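Local coordinates for beta-galactosidase (Bacillus circulans subsp. alkalophilus, PDB 3TTS), which hydrolyses beta-galactosides, releasing terminal non-reducing beta-D-galactose, and assembles from three copies of its chain, at residues Ala555-Glu560 and Val571-Lys576; Leu506-Gly511 and Asn575-Gly580; Asn3-Lys8 and Gln141-His146; Lys322-Met327 and Phe373-Glu378. All coordinates share one frame; numbering follows the deposited sequence.

Contact 1: residues Ala555-Glu560 and Val571-Lys576; sequences AEVLAE and VLTRNK
Arg574 and Glu556 form an antiparallel hydrogen-bonded pair. Arg574 N reaches Glu556 O at 2.9 Å, nearly straight. Arg574 CB packs on Leu558 CD1 at 4.0 Å, and the two side chains cross obliquely. Beyond that the arginine chain bends at chi3 (92°), and its guanidinium group makes a salt bridge with Glu604. Leu572 sits where the register slips. Its O accepts from Leu558 N at 2.8 Å and weakly from Ala559 N, a classic beta bulge. A second classic bulge follows: Val571 N and Leu572 N both reach Ala559 O, from the same face of its plane. Leu572 CB also presses on Ala559 CB at 3.5 Å. Ala555 CB rests against Arg574 O at 3.4 Å and Asn575 CB at 3.7 Å. Asn575 ND2 donates to Val509 O, outside the two segments. With an alanine here in place of Asn575, the amide beside Ala555 would be gone and Val509 O would probably lose one of its donors. The two segments form a hairpin within a mixed sheet. Strand 525-530 flanks 556-561, and strand 580-585 flanks 570-577. Ile512 of strand 512-519 touches Ala555 and Thr573, while Trp534 touches Leu558 and Leu572.

Contact 2: residues Leu506-Gly511 and Asn575-Gly580; sequences LRNVMG and NKFGNG
Phe577 meets Val509 because its CG stands anti to the backbone N (chi1 -168°), which swings the ring towards the short helix 507-510. Val509 CG2 is likewise anti to its own backbone N. This torsion sets the methyl over the middle of the ring, 4.0 Å from the centroid, in a CH-pi contact. Val509 CA adds a second touch, 3.8 Å from Phe577 CE1. Asn508 comes from another direction. Its ND2 lies at the ring edge, in plane, 3.7 Å from Phe577 CE1, with the amide turned steeply against the ring. That same ND2 donates to Glu473 on helix 468-477. Glu473 and Val476 of that helix both pack on Phe577 and Val509. The polar link is Asn575 ND2 to Val509 O, 2.8 Å long with an angle of 163° at the hydrogen. The oxygen lies close to the amide plane of Asn575, but the donor stands well above the carbonyl plane. Ser582 OG gives Val509 O a second bond. Strands 570-577 and 580-585 are joined as a hairpin by a type II' beta turn from Phe577 to Gly580. Phe577 N and O both bond Gly580 across it. Gly511, just after the helix, has a positive phi of 64°. A beta carbon there would clash with Asn575 OD1. Met510 O touches Asn575 CB at 3.4 Å.

Contact 3: residues Asn3-Lys8 and Gln141-His146; sequences NEKFPK and QIVMWH
Asn3 ND2 donates to Val143 O at 3.0 Å, the one direct hydrogen bond between segments 3-8 and 141-146. It is bent, with 139° at the hydrogen, and the donor is tilted from the carbonyl plane. The other end of the same amide holds the loop in shape. Asn3 OD1 accepts from Lys5 N at 3.2 Å, in plane and on a lone pair, making an Asx turn. A type I beta turn from Asn3 to Phe6 overlaps it. Both ends of the amide are thus gripped, which should fix its rotation. A water carries the second polar link: it accepts from Lys5 NZ at 2.9 Å and donates to Ile142 O at 2.7 Å. Lys5 NZ also bonds Pro140 O. The apolar contacts gather on Val143 CG2, which stands anti to the backbone N, turned to Asn3 and Phe6. This methyl lies 3.4 Å from Asn3 CG and 4.0 Å from Phe6 CB, at the edge of the Phe6 ring. Phe6 stacks on Trp10 of strand 10-14. Strand 142-146 is the fourth of the TIM barrel, between 75-79 and 249-253. The loop meets its N-terminal end, opposite the end where TIM-barrel enzymes hold their active site.

Contact 4: residues Lys322-Met327 and Phe373-Glu378; sequences KRPGVM and FRECAE
Met327 CE makes the tightly packed part of this contact, 3.5 Å from Glu375 O. Its apolar touch is with Cys376 SG at 3.9 Å. The methionine chain starts with CG anti to the backbone N, then bends at chi2 (-79°) and again at chi3, which lays its methyl against the backbone of helix 371-386. This side is buried. Phe344 of strand 339-344 touches both Met327 and Cys376. In the TIM barrel, helix 326-336 comes between strands 303-307 and 339-344, the seventh and eighth, and helix 371-386 follows the eighth. The contact therefore joins two successive outer helices of the barrel. The other side is more open and polar. Glu375 extends beyond CG to the start of helix 326-336, where Gly325 is the N-cap residue. Gly325 N donates to Glu375 OE1 at 3.1 Å with an angle of 159° at the hydrogen, meeting the carboxylate from above its plane. A water fills in beside this bond. It donates to Glu375 OE1 at 2.7 Å and to Arg323 O, and accepts from Met327 N. The helix start probably favours the charged form of Glu375, as does Arg371, which forms a salt bridge with OE2. With a leucine in its place, Gly325 N and the water would probably be left without their shared acceptor, and Arg371 without its mate. Glu375 OE2 also touches Pro324 CA at 3.4 Å. Pro324 packs on Tyr565 of the second subunit, and Arg323 makes salt bridges with Asp518 and Asp564 of that subunit.

Overall arrangement
From the N terminus, contact 3 comes first. It closes a long loop by tying the entry segment 3-8 to the fourth barrel strand. Contact 4 follows in series, closing a loop of about 45 residues, and brings together the last two outer helices of the same barrel; the two centres lie about 25 Å apart. Beyond the barrel, contact 2 joins 506-511 to 575-580. Contact 1 lies within that span, as a short hairpin, and ends on the same strand 570-577. The two share Asn575 and Lys576 and touch through Ala555 and Gly511. No loops cross. Contacts 1 and 2 belong to the trimerisation domain, about 47 to 52 Å from contacts 3 and 4, centre to centre.

Contact 1: residues Ala555-Glu560 and Val571-Lys576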
# COMPACT_ATOMS: atom_id res chain seq x y z
N ALA A 555 -36.52 19.75 -22.45
CA ALA A 555 -37.06 18.85 -21.43
C ALA A 555 -37.68 19.60 -20.25
O ALA A 555 -37.30 20.73 -19.94
CB ALA A 555 -35.99 17.89 -20.95
N GLU A 556 -38.65 18.98 -19.60
CA GLU A 556 -39.26 19.59 -18.43
C GLU A 556 -38.59 19.07 -17.16
O GLU A 556 -38.05 17.97 -17.15
CB GLU A 556 -40.77 19.36 -18.41
CG GLU A 556 -41.19 17.94 -18.09
CD GLU A 556 -42.70 17.77 -18.06
OE1 GLU A 556 -43.36 18.28 -19.00
OE2 GLU A 556 -43.22 17.14 -17.11
N VAL A 557 -38.62 19.87 -16.11
CA VAL A 557 -37.92 19.55 -14.87
C VAL A 557 -38.87 18.89 -13.85
O VAL A 557 -39.84 19.51 -13.40
CB VAL A 557 -37.28 20.81 -14.26
CG1 VAL A 557 -36.42 20.47 -13.05
CG2 VAL A 557 -36.45 21.53 -15.31
N LEU A 558 -38.59 17.65 -13.49
CA LEU A 558 -39.40 16.94 -12.51
C LEU A 558 -38.82 17.12 -11.11
O LEU A 558 -39.51 16.93 -10.11
CB LEU A 558 -39.46 15.45 -12.83
CG LEU A 558 -39.92 15.05 -14.23
CD1 LEU A 558 -40.07 13.53 -14.31
CD2 LEU A 558 -41.23 15.75 -14.60
N ALA A 559 -37.54 17.48 -11.03
CA ALA A 559 -36.86 17.50 -9.75
C ALA A 559 -35.65 18.41 -9.80
O ALA A 559 -35.00 18.53 -10.83
CB ALA A 559 -36.47 16.09 -9.35
N GLU A 560 -35.35 19.04 -8.67
CA GLU A 560 -34.25 19.98 -8.63
C GLU A 560 -33.38 19.80 -7.39
O GLU A 560 -33.82 19.22 -6.40
CB GLU A 560 -34.74 21.43 -8.81
CG GLU A 560 -35.97 21.83 -7.99
CD GLU A 560 -36.55 23.19 -8.41
OE1 GLU A 560 -36.70 24.07 -7.51
OE2 GLU A 560 -36.85 23.39 -9.62
N VAL A 571 -32.25 18.35 -11.58
CA VAL A 571 -31.49 17.15 -11.25
C VAL A 571 -32.17 15.95 -11.91
O VAL A 571 -31.56 14.90 -12.09
CB VAL A 571 -31.40 16.95 -9.72
CG1 VAL A 571 -32.78 16.67 -9.12
CG2 VAL A 571 -30.43 15.81 -9.38
N LEU A 572 -33.44 16.11 -12.25
CA LEU A 572 -34.18 15.06 -12.94
C LEU A 572 -35.11 15.69 -13.95
O LEU A 572 -36.01 16.45 -13.59
CB LEU A 572 -35.00 14.23 -11.95
CG LEU A 572 -36.00 13.32 -12.68
CD1 LEU A 572 -35.27 12.45 -13.69
CD2 LEU A 572 -36.86 12.46 -11.74
N THR A 573 -34.88 15.38 -15.23
CA THR A 573 -35.65 15.96 -16.32
C THR A 573 -36.34 14.87 -17.14
O THR A 573 -35.93 13.71 -17.10
CB THR A 573 -34.77 16.79 -17.27
OG1 THR A 573 -33.79 15.94 -17.89
CG2 THR A 573 -34.07 17.92 -16.52
N ARG A 574 -37.38 15.26 -17.87
CA ARG A 574 -38.06 14.36 -18.78
C ARG A 574 -38.24 15.04 -20.11
O ARG A 574 -38.81 16.13 -20.19
CB ARG A 574 -39.43 13.92 -18.24
CG ARG A 574 -39.97 12.70 -18.96
CD ARG A 574 -41.43 12.40 -18.61
NE ARG A 574 -42.32 13.06 -19.55
CZ ARG A 574 -43.24 12.44 -20.27
NH1 ARG A 574 -43.43 11.13 -20.15
NH2 ARG A 574 -43.99 13.14 -21.11
N ASN A 575 -37.77 14.39 -21.15
CA ASN A 575 -37.88 14.93 -22.49
C ASN A 575 -38.84 14.11 -23.34
O ASN A 575 -38.60 12.94 -23.60
CB ASN A 575 -36.50 14.97 -23.16
CG ASN A 575 -36.45 15.93 -24.32
OD1 ASN A 575 -37.03 17.02 -24.26
ND2 ASN A 575 -35.77 15.54 -25.38
N LYS A 576 -39.93 14.74 -23.78
CA LYS A 576 -40.87 14.09 -24.69
C LYS A 576 -40.27 14.16 -26.09
O LYS A 576 -39.92 15.23 -26.56
CB LYS A 576 -42.25 14.76 -24.63
CG LYS A 576 -43.36 13.98 -25.34
CD LYS A 576 -43.74 12.66 -24.63
CE LYS A 576 -44.21 11.59 -25.64
NZ LYS A 576 -44.87 10.39 -25.03

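Contact 2: residues Leu506-Gly511 and Asn575-Gly580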
# COMPACT_ATOMS: atom_id res chain seq x y z
N LEU A 506 -25.89 13.11 -27.49
CA LEU A 506 -27.13 12.80 -26.78
C LEU A 506 -27.94 14.05 -26.41
O LEU A 506 -29.09 13.95 -25.96
CB LEU A 506 -26.83 11.94 -25.56
CG LEU A 506 -26.27 10.56 -25.93
CD1 LEU A 506 -25.77 9.82 -24.70
CD2 LEU A 506 -27.30 9.73 -26.71
N ARG A 507 -27.34 15.22 -26.60
CA ARG A 507 -27.92 16.53 -26.26
C ARG A 507 -29.33 16.72 -26.83
O ARG A 507 -30.22 17.24 -26.16
CB ARG A 507 -26.98 17.62 -26.77
CG ARG A 507 -27.27 19.08 -26.42
CD ARG A 507 -25.94 19.82 -26.64
NE ARG A 507 -26.02 21.26 -26.83
CZ ARG A 507 -26.67 22.08 -26.03
NH1 ARG A 507 -27.32 21.56 -25.00
NH2 ARG A 507 -26.69 23.39 -26.25
N ASN A 508 -29.55 16.30 -28.06
CA ASN A 508 -30.85 16.45 -28.69
C ASN A 508 -31.93 15.60 -28.01
O ASN A 508 -32.97 16.10 -27.59
CB ASN A 508 -30.74 16.13 -30.19
CG ASN A 508 -32.06 16.27 -30.93
OD1 ASN A 508 -32.80 17.23 -30.73
ND2 ASN A 508 -32.36 15.31 -31.79
N VAL A 509 -31.67 14.30 -27.89
CA VAL A 509 -32.67 13.38 -27.36
C VAL A 509 -32.90 13.57 -25.86
O VAL A 509 -34.00 13.31 -25.37
CB VAL A 509 -32.32 11.91 -27.70
CG1 VAL A 509 -31.06 11.47 -26.96
CG2 VAL A 509 -33.48 10.99 -27.37
N MET A 510 -31.90 14.04 -25.12
CA MET A 510 -32.08 14.31 -23.69
C MET A 510 -32.72 15.68 -23.39
O MET A 510 -33.30 15.88 -22.32
CB MET A 510 -30.76 14.20 -22.92
CG MET A 510 -30.05 12.88 -23.10
SD MET A 510 -31.14 11.47 -22.94
CE MET A 510 -31.69 11.63 -21.24
N GLY A 511 -32.58 16.63 -24.33
CA GLY A 511 -33.15 17.95 -24.17
C GLY A 511 -32.56 18.76 -23.02
O GLY A 511 -33.26 19.56 -22.39
N ASN A 575 -37.77 14.39 -21.15
CA ASN A 575 -37.88 14.93 -22.49
C ASN A 575 -38.84 14.11 -23.34
O ASN A 575 -38.60 12.94 -23.60
CB ASN A 575 -36.50 14.97 -23.16
CG ASN A 575 -36.45 15.93 -24.32
OD1 ASN A 575 -37.03 17.02 -24.26
ND2 ASN A 575 -35.77 15.54 -25.38
N LYS A 576 -39.93 14.74 -23.78
CA LYS A 576 -40.87 14.09 -24.69
C LYS A 576 -40.27 14.16 -26.09
O LYS A 576 -39.92 15.23 -26.56
CB LYS A 576 -42.25 14.76 -24.63
CG LYS A 576 -43.36 13.98 -25.34
CD LYS A 576 -43.74 12.66 -24.63
CE LYS A 576 -44.21 11.59 -25.64
NZ LYS A 576 -44.87 10.39 -25.03
N PHE A 577 -40.14 13.01 -26.75
CA PHE A 577 -39.39 12.92 -28.01
C PHE A 577 -40.06 11.89 -28.90
O PHE A 577 -39.96 10.69 -28.64
CB PHE A 577 -37.95 12.49 -27.69
CG PHE A 577 -36.98 12.62 -28.84
CD1 PHE A 577 -36.25 13.80 -29.02
CD2 PHE A 577 -36.74 11.56 -29.69
CE1 PHE A 577 -35.33 13.92 -30.05
CE2 PHE A 577 -35.82 11.67 -30.73
CZ PHE A 577 -35.12 12.85 -30.91
N GLY A 578 -40.75 12.34 -29.95
CA GLY A 578 -41.62 11.45 -30.70
C GLY A 578 -42.67 10.90 -29.75
O GLY A 578 -43.26 11.65 -28.97
N ASN A 579 -42.91 9.59 -29.81
CA ASN A 579 -43.87 8.95 -28.91
C ASN A 579 -43.27 8.52 -27.58
O ASN A 579 -43.98 8.05 -26.68
CB ASN A 579 -44.50 7.73 -29.59
CG ASN A 579 -45.42 8.11 -30.72
OD1 ASN A 579 -45.59 7.35 -31.68
ND2 ASN A 579 -46.01 9.29 -30.63
N GLY A 580 -41.96 8.69 -27.46
CA GLY A 580 -41.26 8.24 -26.28
C GLY A 580 -40.83 9.37 -25.38
O GLY A 580 -41.23 10.53 -25.56

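Contact 3: residues Asn3-Lys8 and Gln141-His146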
# COMPACT_ATOMS: atom_id res chain seq x y z
N ASN A 3 -26.15 -28.56 -26.31
CA ASN A 3 -25.85 -29.68 -27.18
C ASN A 3 -27.00 -30.69 -27.14
O ASN A 3 -27.34 -31.23 -26.08
CB ASN A 3 -24.52 -30.33 -26.82
CG ASN A 3 -24.02 -31.27 -27.90
OD1 ASN A 3 -24.76 -32.11 -28.39
ND2 ASN A 3 -22.76 -31.12 -28.29
N GLU A 4 -27.59 -30.92 -28.31
CA GLU A 4 -28.80 -31.71 -28.45
C GLU A 4 -28.68 -33.16 -27.95
O GLU A 4 -29.68 -33.74 -27.53
CB GLU A 4 -29.25 -31.70 -29.92
CG GLU A 4 -30.75 -31.61 -30.12
CD GLU A 4 -31.27 -30.18 -30.03
OE1 GLU A 4 -30.52 -29.25 -30.42
OE2 GLU A 4 -32.42 -29.99 -29.57
N LYS A 5 -27.48 -33.74 -27.97
CA LYS A 5 -27.34 -35.14 -27.55
C LYS A 5 -27.35 -35.32 -26.03
O LYS A 5 -27.33 -36.44 -25.50
CB LYS A 5 -26.09 -35.78 -28.16
CG LYS A 5 -24.78 -35.22 -27.65
CD LYS A 5 -23.63 -36.20 -27.90
CE LYS A 5 -23.33 -36.34 -29.38
NZ LYS A 5 -22.07 -37.09 -29.63
N PHE A 6 -27.39 -34.19 -25.32
CA PHE A 6 -27.34 -34.18 -23.87
C PHE A 6 -28.47 -33.27 -23.34
O PHE A 6 -28.20 -32.16 -22.89
CB PHE A 6 -25.95 -33.66 -23.46
CG PHE A 6 -25.61 -33.85 -22.00
CD1 PHE A 6 -26.52 -34.42 -21.12
CD2 PHE A 6 -24.38 -33.44 -21.52
CE1 PHE A 6 -26.20 -34.57 -19.79
CE2 PHE A 6 -24.05 -33.59 -20.20
CZ PHE A 6 -24.96 -34.17 -19.33
N PRO A 7 -29.73 -33.75 -23.40
CA PRO A 7 -30.93 -32.92 -23.15
C PRO A 7 -31.37 -32.81 -21.69
O PRO A 7 -32.48 -33.23 -21.33
CB PRO A 7 -32.02 -33.62 -23.98
CG PRO A 7 -31.42 -34.96 -24.42
CD PRO A 7 -30.12 -35.14 -23.69
N LYS A 8 -30.50 -32.23 -20.87
CA LYS A 8 -30.86 -31.83 -19.53
C LYS A 8 -29.89 -30.73 -19.12
O LYS A 8 -29.02 -30.36 -19.91
CB LYS A 8 -30.79 -33.01 -18.56
CG LYS A 8 -29.40 -33.61 -18.37
CD LYS A 8 -29.43 -34.73 -17.34
CE LYS A 8 -29.47 -34.22 -15.90
NZ LYS A 8 -28.15 -33.75 -15.38
N GLN A 141 -18.79 -39.15 -26.95
CA GLN A 141 -19.08 -38.56 -25.64
C GLN A 141 -18.66 -37.10 -25.51
O GLN A 141 -18.95 -36.46 -24.49
CB GLN A 141 -18.44 -39.38 -24.52
CG GLN A 141 -19.04 -40.75 -24.32
CD GLN A 141 -20.54 -40.69 -24.15
OE1 GLN A 141 -21.28 -40.80 -25.13
NE2 GLN A 141 -21.00 -40.50 -22.91
N ILE A 142 -17.95 -36.57 -26.52
CA ILE A 142 -17.48 -35.19 -26.43
C ILE A 142 -18.61 -34.23 -26.77
O ILE A 142 -19.16 -34.27 -27.88
CB ILE A 142 -16.27 -34.91 -27.32
CG1 ILE A 142 -15.10 -35.81 -26.91
CG2 ILE A 142 -15.87 -33.44 -27.24
CD1 ILE A 142 -13.87 -35.64 -27.78
N VAL A 143 -18.94 -33.37 -25.82
CA VAL A 143 -20.13 -32.56 -25.95
C VAL A 143 -19.79 -31.06 -26.03
O VAL A 143 -20.65 -30.23 -26.34
CB VAL A 143 -21.11 -32.90 -24.79
CG1 VAL A 143 -20.72 -32.18 -23.51
CG2 VAL A 143 -22.53 -32.60 -25.18
N MET A 144 -18.53 -30.72 -25.79
CA MET A 144 -18.11 -29.33 -25.76
C MET A 144 -16.58 -29.25 -25.75
O MET A 144 -15.95 -30.04 -25.04
CB MET A 144 -18.67 -28.64 -24.51
CG MET A 144 -18.35 -27.16 -24.37
SD MET A 144 -19.05 -26.11 -25.68
CE MET A 144 -20.81 -26.20 -25.35
N TRP A 145 -16.00 -28.34 -26.53
CA TRP A 145 -14.58 -27.99 -26.41
C TRP A 145 -14.38 -26.80 -25.47
O TRP A 145 -15.11 -25.83 -25.53
CB TRP A 145 -13.96 -27.66 -27.76
CG TRP A 145 -13.75 -28.81 -28.68
CD1 TRP A 145 -14.49 -29.11 -29.79
CD2 TRP A 145 -12.72 -29.80 -28.60
NE1 TRP A 145 -13.99 -30.23 -30.40
CE2 TRP A 145 -12.90 -30.67 -29.69
CE3 TRP A 145 -11.66 -30.02 -27.72
CZ2 TRP A 145 -12.07 -31.76 -29.92
CZ3 TRP A 145 -10.83 -31.11 -27.95
CH2 TRP A 145 -11.04 -31.97 -29.04
N HIS A 146 -13.37 -26.88 -24.63
CA HIS A 146 -13.13 -25.89 -23.59
C HIS A 146 -11.74 -25.30 -23.86
O HIS A 146 -10.74 -25.77 -23.34
CB HIS A 146 -13.21 -26.62 -22.24
CG HIS A 146 -12.81 -25.80 -21.04
ND1 HIS A 146 -11.60 -25.15 -20.93
CD2 HIS A 146 -13.44 -25.62 -19.85
CE1 HIS A 146 -11.52 -24.56 -19.75
NE2 HIS A 146 -12.62 -24.84 -19.07
O HOH W 1 -19.37 -36.03 -29.86

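Contact 4: residues Lys322-Met327 and Phe373-Glu378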
# COMPACT_ATOMS: atom_id res chain seq x y z
N LYS A 322 -20.24 -22.32 2.75
CA LYS A 322 -21.55 -22.03 2.22
C LYS A 322 -22.56 -22.66 3.16
O LYS A 322 -22.46 -23.85 3.42
CB LYS A 322 -21.65 -22.68 0.84
CG LYS A 322 -22.00 -21.73 -0.24
CD LYS A 322 -21.00 -21.83 -1.37
CE LYS A 322 -21.53 -22.68 -2.49
NZ LYS A 322 -21.15 -22.08 -3.81
N ARG A 323 -23.52 -21.89 3.69
CA ARG A 323 -24.47 -22.45 4.67
C ARG A 323 -25.41 -23.47 4.02
O ARG A 323 -25.60 -23.45 2.80
CB ARG A 323 -25.29 -21.35 5.38
CG ARG A 323 -24.54 -20.07 5.76
CD ARG A 323 -23.71 -20.14 7.06
NE ARG A 323 -22.29 -20.09 6.73
CZ ARG A 323 -21.30 -19.92 7.60
NH1 ARG A 323 -21.50 -19.76 8.90
NH2 ARG A 323 -20.06 -19.92 7.13
N PRO A 324 -26.00 -24.36 4.83
CA PRO A 324 -26.88 -25.39 4.27
C PRO A 324 -27.90 -24.78 3.34
O PRO A 324 -28.51 -23.77 3.68
CB PRO A 324 -27.59 -25.95 5.51
CG PRO A 324 -26.63 -25.71 6.63
CD PRO A 324 -25.95 -24.40 6.30
N GLY A 325 -28.07 -25.39 2.17
CA GLY A 325 -29.05 -24.93 1.20
C GLY A 325 -28.51 -23.90 0.21
O GLY A 325 -29.02 -23.76 -0.90
N VAL A 326 -27.46 -23.18 0.61
CA VAL A 326 -26.93 -22.10 -0.21
C VAL A 326 -26.33 -22.55 -1.55
O VAL A 326 -26.53 -21.91 -2.57
CB VAL A 326 -25.90 -21.26 0.58
CG1 VAL A 326 -25.25 -20.24 -0.34
CG2 VAL A 326 -26.57 -20.56 1.77
N MET A 327 -25.60 -23.66 -1.55
CA MET A 327 -25.08 -24.16 -2.82
C MET A 327 -26.21 -24.30 -3.85
O MET A 327 -26.12 -23.79 -4.96
CB MET A 327 -24.34 -25.48 -2.60
CG MET A 327 -23.57 -25.98 -3.81
SD MET A 327 -24.64 -26.78 -5.03
CE MET A 327 -25.01 -28.33 -4.19
N PHE A 373 -21.26 -33.10 0.25
CA PHE A 373 -21.64 -34.12 -0.72
C PHE A 373 -23.15 -34.34 -0.74
O PHE A 373 -23.75 -34.42 -1.82
CB PHE A 373 -20.91 -35.44 -0.47
CG PHE A 373 -21.14 -36.46 -1.56
CD1 PHE A 373 -20.15 -36.72 -2.51
CD2 PHE A 373 -22.35 -37.16 -1.64
CE1 PHE A 373 -20.36 -37.65 -3.50
CE2 PHE A 373 -22.56 -38.09 -2.65
CZ PHE A 373 -21.57 -38.34 -3.58
N ARG A 374 -23.77 -34.45 0.43
CA ARG A 374 -25.22 -34.70 0.48
C ARG A 374 -25.96 -33.61 -0.29
O ARG A 374 -26.86 -33.91 -1.09
CB ARG A 374 -25.73 -34.77 1.92
CG ARG A 374 -25.24 -36.00 2.67
CD ARG A 374 -25.81 -36.08 4.08
NE ARG A 374 -24.77 -36.46 5.03
CZ ARG A 374 -24.25 -35.62 5.92
NH1 ARG A 374 -24.69 -34.37 6.00
NH2 ARG A 374 -23.29 -36.05 6.73
N GLU A 375 -25.58 -32.36 -0.05
CA GLU A 375 -26.18 -31.23 -0.73
C GLU A 375 -26.00 -31.32 -2.25
O GLU A 375 -26.93 -31.03 -3.00
CB GLU A 375 -25.68 -29.91 -0.15
CG GLU A 375 -26.04 -29.74 1.34
CD GLU A 375 -25.82 -28.32 1.86
OE1 GLU A 375 -26.00 -27.35 1.08
OE2 GLU A 375 -25.46 -28.17 3.05
N CYS A 376 -24.82 -31.76 -2.70
CA CYS A 376 -24.57 -31.96 -4.13
C CYS A 376 -25.40 -33.11 -4.70
O CYS A 376 -25.92 -33.01 -5.81
CB CYS A 376 -23.08 -32.19 -4.43
SG CYS A 376 -21.98 -30.77 -4.10
N ALA A 377 -25.49 -34.21 -3.96
CA ALA A 377 -26.30 -35.33 -4.42
C ALA A 377 -27.75 -34.89 -4.58
O ALA A 377 -28.42 -35.23 -5.56
CB ALA A 377 -26.18 -36.50 -3.45
N GLU A 378 -28.23 -34.12 -3.61
CA GLU A 378 -29.60 -33.63 -3.60
C GLU A 378 -29.91 -32.79 -4.84
O GLU A 378 -30.95 -32.99 -5.49
CB GLU A 378 -29.86 -32.86 -2.30
CG GLU A 378 -31.09 -31.96 -2.31
CD GLU A 378 -31.28 -31.20 -0.99
OE1 GLU A 378 -32.28 -31.49 -0.29
OE2 GLU A 378 -30.46 -30.31 -0.66
O HOH W 2 -24.40 -25.20 0.76